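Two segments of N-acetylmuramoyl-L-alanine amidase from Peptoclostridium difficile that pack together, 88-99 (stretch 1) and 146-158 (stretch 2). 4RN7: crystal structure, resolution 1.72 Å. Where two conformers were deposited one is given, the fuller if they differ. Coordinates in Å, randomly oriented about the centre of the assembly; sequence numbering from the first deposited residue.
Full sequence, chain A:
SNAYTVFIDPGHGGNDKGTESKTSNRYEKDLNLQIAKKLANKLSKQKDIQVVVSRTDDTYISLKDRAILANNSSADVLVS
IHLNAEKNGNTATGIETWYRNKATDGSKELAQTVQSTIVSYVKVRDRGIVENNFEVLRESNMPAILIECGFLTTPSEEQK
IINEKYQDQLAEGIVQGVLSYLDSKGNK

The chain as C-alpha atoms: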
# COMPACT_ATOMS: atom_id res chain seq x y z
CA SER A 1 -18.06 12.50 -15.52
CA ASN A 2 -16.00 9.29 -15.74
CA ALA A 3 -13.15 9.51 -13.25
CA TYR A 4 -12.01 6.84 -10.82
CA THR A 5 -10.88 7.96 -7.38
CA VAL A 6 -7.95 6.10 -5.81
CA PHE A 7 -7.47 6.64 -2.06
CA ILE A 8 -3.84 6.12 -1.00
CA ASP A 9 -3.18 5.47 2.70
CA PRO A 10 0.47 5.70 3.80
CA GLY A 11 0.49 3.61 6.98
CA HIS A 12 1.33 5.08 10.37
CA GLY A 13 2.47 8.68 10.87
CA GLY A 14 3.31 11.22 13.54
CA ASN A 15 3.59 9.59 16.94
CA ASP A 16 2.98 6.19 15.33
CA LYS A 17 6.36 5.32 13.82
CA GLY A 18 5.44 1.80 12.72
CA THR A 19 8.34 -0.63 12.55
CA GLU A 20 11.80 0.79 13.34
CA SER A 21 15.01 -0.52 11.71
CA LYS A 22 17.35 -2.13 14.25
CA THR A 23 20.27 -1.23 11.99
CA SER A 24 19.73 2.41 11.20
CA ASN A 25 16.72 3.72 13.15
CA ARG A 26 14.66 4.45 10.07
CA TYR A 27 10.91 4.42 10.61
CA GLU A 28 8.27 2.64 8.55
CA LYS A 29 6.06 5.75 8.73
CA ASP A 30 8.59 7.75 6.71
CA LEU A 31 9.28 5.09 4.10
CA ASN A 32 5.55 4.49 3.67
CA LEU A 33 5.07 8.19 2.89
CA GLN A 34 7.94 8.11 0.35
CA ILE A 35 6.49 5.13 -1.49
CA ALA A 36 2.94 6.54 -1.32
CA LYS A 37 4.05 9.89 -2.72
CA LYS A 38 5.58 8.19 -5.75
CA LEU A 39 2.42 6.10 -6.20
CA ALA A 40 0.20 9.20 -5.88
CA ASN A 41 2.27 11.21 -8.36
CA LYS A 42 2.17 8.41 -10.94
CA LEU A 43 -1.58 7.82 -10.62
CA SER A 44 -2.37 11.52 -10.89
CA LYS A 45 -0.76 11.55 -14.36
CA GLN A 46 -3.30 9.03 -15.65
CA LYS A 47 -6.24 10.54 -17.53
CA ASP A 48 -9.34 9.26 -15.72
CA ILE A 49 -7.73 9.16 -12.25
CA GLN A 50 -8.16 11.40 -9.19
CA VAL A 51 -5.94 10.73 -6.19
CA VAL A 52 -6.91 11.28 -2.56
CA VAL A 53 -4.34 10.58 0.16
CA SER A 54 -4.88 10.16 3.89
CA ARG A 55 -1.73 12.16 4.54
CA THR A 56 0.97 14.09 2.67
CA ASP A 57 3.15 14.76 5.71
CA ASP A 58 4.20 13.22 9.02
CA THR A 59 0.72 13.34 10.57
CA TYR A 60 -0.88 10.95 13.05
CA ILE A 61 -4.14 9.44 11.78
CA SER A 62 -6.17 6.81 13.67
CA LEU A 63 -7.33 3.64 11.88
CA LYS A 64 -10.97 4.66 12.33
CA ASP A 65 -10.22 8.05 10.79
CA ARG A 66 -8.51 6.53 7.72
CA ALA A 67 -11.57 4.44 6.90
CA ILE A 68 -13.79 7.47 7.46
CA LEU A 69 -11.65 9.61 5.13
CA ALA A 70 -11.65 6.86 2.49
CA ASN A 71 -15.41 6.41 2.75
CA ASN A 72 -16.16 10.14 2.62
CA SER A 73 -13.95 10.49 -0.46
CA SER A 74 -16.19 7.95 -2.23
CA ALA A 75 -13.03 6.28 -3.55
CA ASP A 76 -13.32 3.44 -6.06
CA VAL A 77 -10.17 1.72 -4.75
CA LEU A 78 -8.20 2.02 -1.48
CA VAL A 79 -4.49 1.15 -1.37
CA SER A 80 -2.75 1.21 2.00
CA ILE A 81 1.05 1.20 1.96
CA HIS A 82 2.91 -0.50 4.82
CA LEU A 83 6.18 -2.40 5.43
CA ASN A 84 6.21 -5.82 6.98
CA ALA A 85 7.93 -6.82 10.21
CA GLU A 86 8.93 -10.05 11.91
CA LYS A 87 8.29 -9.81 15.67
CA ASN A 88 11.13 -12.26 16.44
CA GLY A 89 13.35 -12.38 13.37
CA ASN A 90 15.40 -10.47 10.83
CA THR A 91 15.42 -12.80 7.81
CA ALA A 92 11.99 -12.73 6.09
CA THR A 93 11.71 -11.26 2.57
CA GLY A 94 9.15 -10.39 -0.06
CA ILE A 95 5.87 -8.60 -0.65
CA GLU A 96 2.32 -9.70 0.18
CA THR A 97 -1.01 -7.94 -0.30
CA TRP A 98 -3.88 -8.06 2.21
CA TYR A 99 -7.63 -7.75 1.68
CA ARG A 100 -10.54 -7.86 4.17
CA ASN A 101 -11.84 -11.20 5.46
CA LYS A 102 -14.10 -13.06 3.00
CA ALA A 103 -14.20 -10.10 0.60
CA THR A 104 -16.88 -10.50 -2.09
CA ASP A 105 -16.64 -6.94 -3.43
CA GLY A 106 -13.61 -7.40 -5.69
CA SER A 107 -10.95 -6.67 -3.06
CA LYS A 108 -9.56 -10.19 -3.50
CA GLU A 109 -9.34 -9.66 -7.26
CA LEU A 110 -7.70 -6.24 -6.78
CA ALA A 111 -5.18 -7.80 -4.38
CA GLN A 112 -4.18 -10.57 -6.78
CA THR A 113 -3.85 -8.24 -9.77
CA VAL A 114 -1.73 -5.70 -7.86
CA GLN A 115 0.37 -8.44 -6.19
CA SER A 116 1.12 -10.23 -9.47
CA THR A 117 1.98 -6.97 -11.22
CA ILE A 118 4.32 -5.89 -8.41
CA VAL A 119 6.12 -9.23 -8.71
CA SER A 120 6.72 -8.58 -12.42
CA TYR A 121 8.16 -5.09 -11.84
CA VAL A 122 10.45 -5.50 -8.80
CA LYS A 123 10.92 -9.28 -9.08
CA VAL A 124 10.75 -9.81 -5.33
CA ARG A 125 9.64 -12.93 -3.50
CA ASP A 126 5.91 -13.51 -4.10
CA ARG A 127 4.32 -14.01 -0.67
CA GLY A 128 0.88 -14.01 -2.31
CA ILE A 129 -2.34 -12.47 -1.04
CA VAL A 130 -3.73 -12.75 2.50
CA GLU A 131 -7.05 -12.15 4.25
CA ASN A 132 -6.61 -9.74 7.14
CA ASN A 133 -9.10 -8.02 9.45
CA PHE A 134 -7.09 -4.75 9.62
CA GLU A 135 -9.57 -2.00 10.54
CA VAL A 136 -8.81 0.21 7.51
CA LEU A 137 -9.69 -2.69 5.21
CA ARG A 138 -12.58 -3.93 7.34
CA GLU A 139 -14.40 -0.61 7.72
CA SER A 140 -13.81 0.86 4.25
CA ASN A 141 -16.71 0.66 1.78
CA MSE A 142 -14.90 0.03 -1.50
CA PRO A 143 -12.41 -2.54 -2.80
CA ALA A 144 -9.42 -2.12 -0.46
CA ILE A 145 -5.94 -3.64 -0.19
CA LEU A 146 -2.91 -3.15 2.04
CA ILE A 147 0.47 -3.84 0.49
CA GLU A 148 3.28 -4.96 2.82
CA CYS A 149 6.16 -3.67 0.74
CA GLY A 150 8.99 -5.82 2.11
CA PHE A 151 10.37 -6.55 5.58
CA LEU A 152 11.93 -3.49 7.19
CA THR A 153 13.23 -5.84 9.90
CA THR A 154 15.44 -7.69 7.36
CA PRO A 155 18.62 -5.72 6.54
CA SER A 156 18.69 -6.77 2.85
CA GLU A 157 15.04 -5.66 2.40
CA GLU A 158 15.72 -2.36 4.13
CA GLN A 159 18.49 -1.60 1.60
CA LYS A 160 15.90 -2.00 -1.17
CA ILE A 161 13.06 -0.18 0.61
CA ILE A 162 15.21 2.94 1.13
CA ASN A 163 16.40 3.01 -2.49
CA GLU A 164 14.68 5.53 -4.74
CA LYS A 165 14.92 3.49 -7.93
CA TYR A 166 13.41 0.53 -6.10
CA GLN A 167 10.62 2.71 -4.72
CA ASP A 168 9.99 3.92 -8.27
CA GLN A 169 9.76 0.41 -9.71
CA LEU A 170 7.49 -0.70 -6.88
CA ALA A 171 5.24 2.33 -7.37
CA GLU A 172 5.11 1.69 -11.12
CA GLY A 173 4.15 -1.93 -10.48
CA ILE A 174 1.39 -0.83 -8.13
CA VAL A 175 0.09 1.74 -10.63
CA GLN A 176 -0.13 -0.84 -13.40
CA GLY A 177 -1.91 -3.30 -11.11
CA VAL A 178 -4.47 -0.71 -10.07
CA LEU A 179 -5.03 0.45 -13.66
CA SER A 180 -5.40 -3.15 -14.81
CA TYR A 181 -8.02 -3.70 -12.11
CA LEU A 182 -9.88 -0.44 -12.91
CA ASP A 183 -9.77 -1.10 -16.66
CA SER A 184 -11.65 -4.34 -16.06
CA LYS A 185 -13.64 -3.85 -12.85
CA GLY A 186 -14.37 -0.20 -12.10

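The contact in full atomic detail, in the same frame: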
# COMPACT_ATOMS: atom_id res chain seq x y z
N ASN A 88 9.91 -11.61 15.95
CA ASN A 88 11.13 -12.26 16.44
C ASN A 88 11.97 -12.81 15.31
O ASN A 88 12.11 -14.03 15.18
CB ASN A 88 10.79 -13.40 17.39
CG ASN A 88 10.44 -12.92 18.78
OD1 ASN A 88 11.02 -11.96 19.28
ND2 ASN A 88 9.50 -13.60 19.42
N GLY A 89 12.54 -11.93 14.49
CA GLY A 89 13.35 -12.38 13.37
C GLY A 89 13.86 -11.23 12.54
O GLY A 89 13.37 -10.11 12.67
N ASN A 90 14.83 -11.51 11.67
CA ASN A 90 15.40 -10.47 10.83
C ASN A 90 15.79 -11.04 9.46
O ASN A 90 16.74 -10.55 8.83
CB ASN A 90 16.63 -9.87 11.51
CG ASN A 90 17.74 -10.90 11.73
OD1 ASN A 90 17.51 -12.11 11.63
ND2 ASN A 90 18.94 -10.43 12.04
N THR A 91 15.06 -12.06 9.02
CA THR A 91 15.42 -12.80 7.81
C THR A 91 14.34 -12.82 6.72
O THR A 91 14.66 -13.00 5.56
CB THR A 91 15.87 -14.26 8.13
OG1 THR A 91 14.77 -15.00 8.68
CG2 THR A 91 17.02 -14.25 9.12
N ALA A 92 13.07 -12.60 7.08
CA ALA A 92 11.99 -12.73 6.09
C ALA A 92 12.12 -11.75 4.92
O ALA A 92 12.60 -10.63 5.09
CB ALA A 92 10.64 -12.54 6.76
N THR A 93 11.69 -12.17 3.72
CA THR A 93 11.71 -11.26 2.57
C THR A 93 10.46 -11.36 1.72
O THR A 93 9.74 -12.36 1.78
CB THR A 93 12.90 -11.53 1.64
OG1 THR A 93 12.84 -12.89 1.18
CG2 THR A 93 14.21 -11.27 2.36
N GLY A 94 10.20 -10.32 0.94
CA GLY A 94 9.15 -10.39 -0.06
C GLY A 94 7.95 -9.51 0.22
O GLY A 94 7.84 -8.89 1.29
N ILE A 95 7.03 -9.47 -0.73
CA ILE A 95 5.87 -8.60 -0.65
C ILE A 95 4.60 -9.44 -0.63
O ILE A 95 4.51 -10.45 -1.34
CB ILE A 95 5.87 -7.66 -1.86
CG1 ILE A 95 7.03 -6.66 -1.75
CG2 ILE A 95 4.54 -6.91 -2.00
CD1 ILE A 95 7.09 -5.65 -2.88
N GLU A 96 3.62 -9.04 0.18
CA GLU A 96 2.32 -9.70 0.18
C GLU A 96 1.27 -8.61 0.20
O GLU A 96 1.54 -7.49 0.62
CB GLU A 96 2.15 -10.61 1.41
CG GLU A 96 2.36 -9.91 2.75
CD GLU A 96 2.34 -10.88 3.91
OE1 GLU A 96 3.03 -11.91 3.83
OE2 GLU A 96 1.63 -10.62 4.90
N THR A 97 0.07 -8.94 -0.26
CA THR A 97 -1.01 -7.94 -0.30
C THR A 97 -2.22 -8.47 0.46
O THR A 97 -2.65 -9.60 0.23
CB THR A 97 -1.39 -7.65 -1.75
OG1 THR A 97 -0.26 -7.10 -2.43
CG2 THR A 97 -2.55 -6.65 -1.80
N TRP A 98 -2.74 -7.66 1.38
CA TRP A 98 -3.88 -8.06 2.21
C TRP A 98 -5.19 -7.52 1.65
O TRP A 98 -5.21 -6.47 1.00
CB TRP A 98 -3.73 -7.47 3.61
CG TRP A 98 -2.52 -7.90 4.38
CD1 TRP A 98 -1.57 -8.81 4.01
CD2 TRP A 98 -2.14 -7.43 5.68
NE1 TRP A 98 -0.62 -8.93 5.01
CE2 TRP A 98 -0.95 -8.09 6.04
CE3 TRP A 98 -2.70 -6.51 6.58
CZ2 TRP A 98 -0.30 -7.85 7.26
CZ3 TRP A 98 -2.05 -6.28 7.79
CH2 TRP A 98 -0.88 -6.95 8.12
N TYR A 99 -6.27 -8.23 1.93
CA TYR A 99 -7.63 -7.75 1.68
C TYR A 99 -8.52 -8.21 2.83
O TYR A 99 -8.16 -9.14 3.56
CB TYR A 99 -8.15 -8.27 0.34
CG TYR A 99 -8.23 -9.77 0.23
CD1 TYR A 99 -7.11 -10.52 -0.09
CD2 TYR A 99 -9.42 -10.44 0.44
CE1 TYR A 99 -7.17 -11.90 -0.20
CE2 TYR A 99 -9.50 -11.82 0.33
CZ TYR A 99 -8.37 -12.54 0.02
OH TYR A 99 -8.44 -13.91 -0.09
N LEU A 146 -4.03 -3.71 1.30
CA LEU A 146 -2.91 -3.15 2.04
C LEU A 146 -1.70 -3.92 1.53
O LEU A 146 -1.68 -5.15 1.60
CB LEU A 146 -3.07 -3.35 3.56
CG LEU A 146 -1.94 -2.83 4.47
CD1 LEU A 146 -2.49 -2.42 5.82
CD2 LEU A 146 -0.82 -3.86 4.65
N ILE A 147 -0.72 -3.19 1.01
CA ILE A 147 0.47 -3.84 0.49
C ILE A 147 1.59 -3.75 1.52
O ILE A 147 1.95 -2.64 1.93
CB ILE A 147 0.95 -3.18 -0.81
CG1 ILE A 147 -0.21 -3.02 -1.79
CG2 ILE A 147 2.04 -4.05 -1.47
CD1 ILE A 147 0.09 -2.12 -2.98
N GLU A 148 2.14 -4.90 1.91
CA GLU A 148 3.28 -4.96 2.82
C GLU A 148 4.53 -5.01 1.95
O GLU A 148 4.88 -6.07 1.42
CB GLU A 148 3.22 -6.20 3.72
CG GLU A 148 2.04 -6.20 4.73
CD GLU A 148 2.27 -5.26 5.91
OE1 GLU A 148 3.21 -4.46 5.87
OE2 GLU A 148 1.49 -5.31 6.88
N CYS A 149 5.19 -3.87 1.81
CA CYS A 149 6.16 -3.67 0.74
C CYS A 149 7.58 -4.16 1.06
O CYS A 149 8.56 -3.53 0.64
CB CYS A 149 6.22 -2.20 0.34
SG CYS A 149 4.66 -1.58 -0.38
N GLY A 150 7.68 -5.27 1.78
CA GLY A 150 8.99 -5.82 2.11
C GLY A 150 9.17 -5.75 3.61
O GLY A 150 8.41 -5.04 4.28
N PHE A 151 10.14 -6.48 4.14
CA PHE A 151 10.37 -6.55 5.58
C PHE A 151 11.41 -5.54 6.05
O PHE A 151 12.59 -5.72 5.81
CB PHE A 151 10.81 -7.96 5.97
CG PHE A 151 9.66 -8.93 6.08
CD1 PHE A 151 9.05 -9.43 4.94
CD2 PHE A 151 9.16 -9.30 7.32
CE1 PHE A 151 7.97 -10.31 5.04
CE2 PHE A 151 8.08 -10.17 7.42
CZ PHE A 151 7.48 -10.67 6.28
N LEU A 152 10.97 -4.48 6.72
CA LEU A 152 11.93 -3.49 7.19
C LEU A 152 12.86 -4.08 8.25
O LEU A 152 13.96 -3.58 8.46
CB LEU A 152 11.22 -2.25 7.74
CG LEU A 152 12.15 -1.14 8.23
CD1 LEU A 152 13.00 -0.62 7.10
CD2 LEU A 152 11.31 -0.01 8.83
N THR A 153 12.42 -5.15 8.89
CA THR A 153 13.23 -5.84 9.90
C THR A 153 14.37 -6.72 9.34
O THR A 153 15.20 -7.23 10.10
CB THR A 153 12.33 -6.67 10.86
OG1 THR A 153 11.44 -7.51 10.11
CG2 THR A 153 11.51 -5.73 11.75
N THR A 154 14.40 -6.90 8.02
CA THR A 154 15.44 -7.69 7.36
C THR A 154 16.38 -6.73 6.64
O THR A 154 15.96 -6.01 5.73
CB THR A 154 14.82 -8.67 6.35
OG1 THR A 154 13.97 -9.58 7.04
CG2 THR A 154 15.91 -9.46 5.64
N PRO A 155 17.65 -6.68 7.08
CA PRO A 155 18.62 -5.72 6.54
C PRO A 155 18.70 -5.67 5.01
O PRO A 155 18.72 -4.57 4.47
CB PRO A 155 19.94 -6.19 7.13
CG PRO A 155 19.55 -6.76 8.46
CD PRO A 155 18.23 -7.47 8.19
N SER A 156 18.74 -6.81 4.32
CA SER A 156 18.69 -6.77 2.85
C SER A 156 17.45 -6.03 2.30
O SER A 156 17.56 -5.25 1.34
CB SER A 156 18.79 -8.18 2.25
OG SER A 156 17.59 -8.92 2.48
N GLU A 157 16.28 -6.25 2.90
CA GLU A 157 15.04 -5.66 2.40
C GLU A 157 15.08 -4.16 2.64
O GLU A 157 14.63 -3.37 1.81
CB GLU A 157 13.84 -6.22 3.16
CG GLU A 157 13.56 -7.68 2.96
CD GLU A 157 12.78 -7.92 1.70
OE1 GLU A 157 11.53 -7.80 1.75
OE2 GLU A 157 13.42 -8.22 0.67
N GLU A 158 15.59 -3.77 3.80
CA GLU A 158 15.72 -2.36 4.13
C GLU A 158 16.57 -1.63 3.08
O GLU A 158 16.22 -0.52 2.68
CB GLU A 158 16.31 -2.20 5.53
CG GLU A 158 16.68 -0.76 5.87
CD GLU A 158 17.29 -0.62 7.25
OE1 GLU A 158 17.79 -1.63 7.79
OE2 GLU A 158 17.27 0.50 7.79
O HOH W 1 5.69 -8.31 2.99

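The two segments meet as an antiparallel strand pair, followed by a contact of loop against turn and helix. In the paired part, Trp98 N donates to Leu146 O at 2.7 Å and Leu146 N to Trp98 O at 3.0 Å. Glu148 N reaches Glu96 O at 3.0 Å, but the return bond from Glu96 N to Glu148 O is weak, at 3.5 Å. Here the strands begin to part, and a water on the side of the Glu96 and Glu148 side chains bridges them, donating to Gly94 O (2.8 Å) and Glu148 O (2.9 Å).

On one face of the sheet, the broad Trp98 ring lies against Leu146, whose CD2 sits 4.1 Å from the centroid of the six-membered ring. Glu148 OE2 lies over the same face, 3.1 Å from Trp98 CH2. The indole is held from its own strand as well, since Trp98 NE1 donates to Glu96 OE2 at 2.8 Å in a nearly straight bond. Thr97 and Ile147 point to the other face, where Ile147 CG2 also meets Ile95 CG2 at 3.8 Å.

Past the strands, the methyl of Ala92 is the bump and the Phe151 ring the floor beneath it: Ala92 CB stands 3.5 Å from the ring centroid, almost on the ring normal. Ala92 O turns to the Thr154 hydroxyl, accepting from Thr154 OG1 at 2.6 Å. Glu157 reaches back from the helix to tie the two segments together, its OE1 accepting from Gly94 N at 3.0 Å and from Phe151 N at 3.1 Å. At Gly150 the backbone angles by themselves call for glycine, since a CB would be jammed against the preceding carbonyl, and it would also be crowded by Glu157 OE1, 3.1 Å away; the bare Gly150 CA approaches Gly94 O to 3.4 Å. Nearer the start of the first segment, Asn90 CB rests 3.3 Å from Thr153 O.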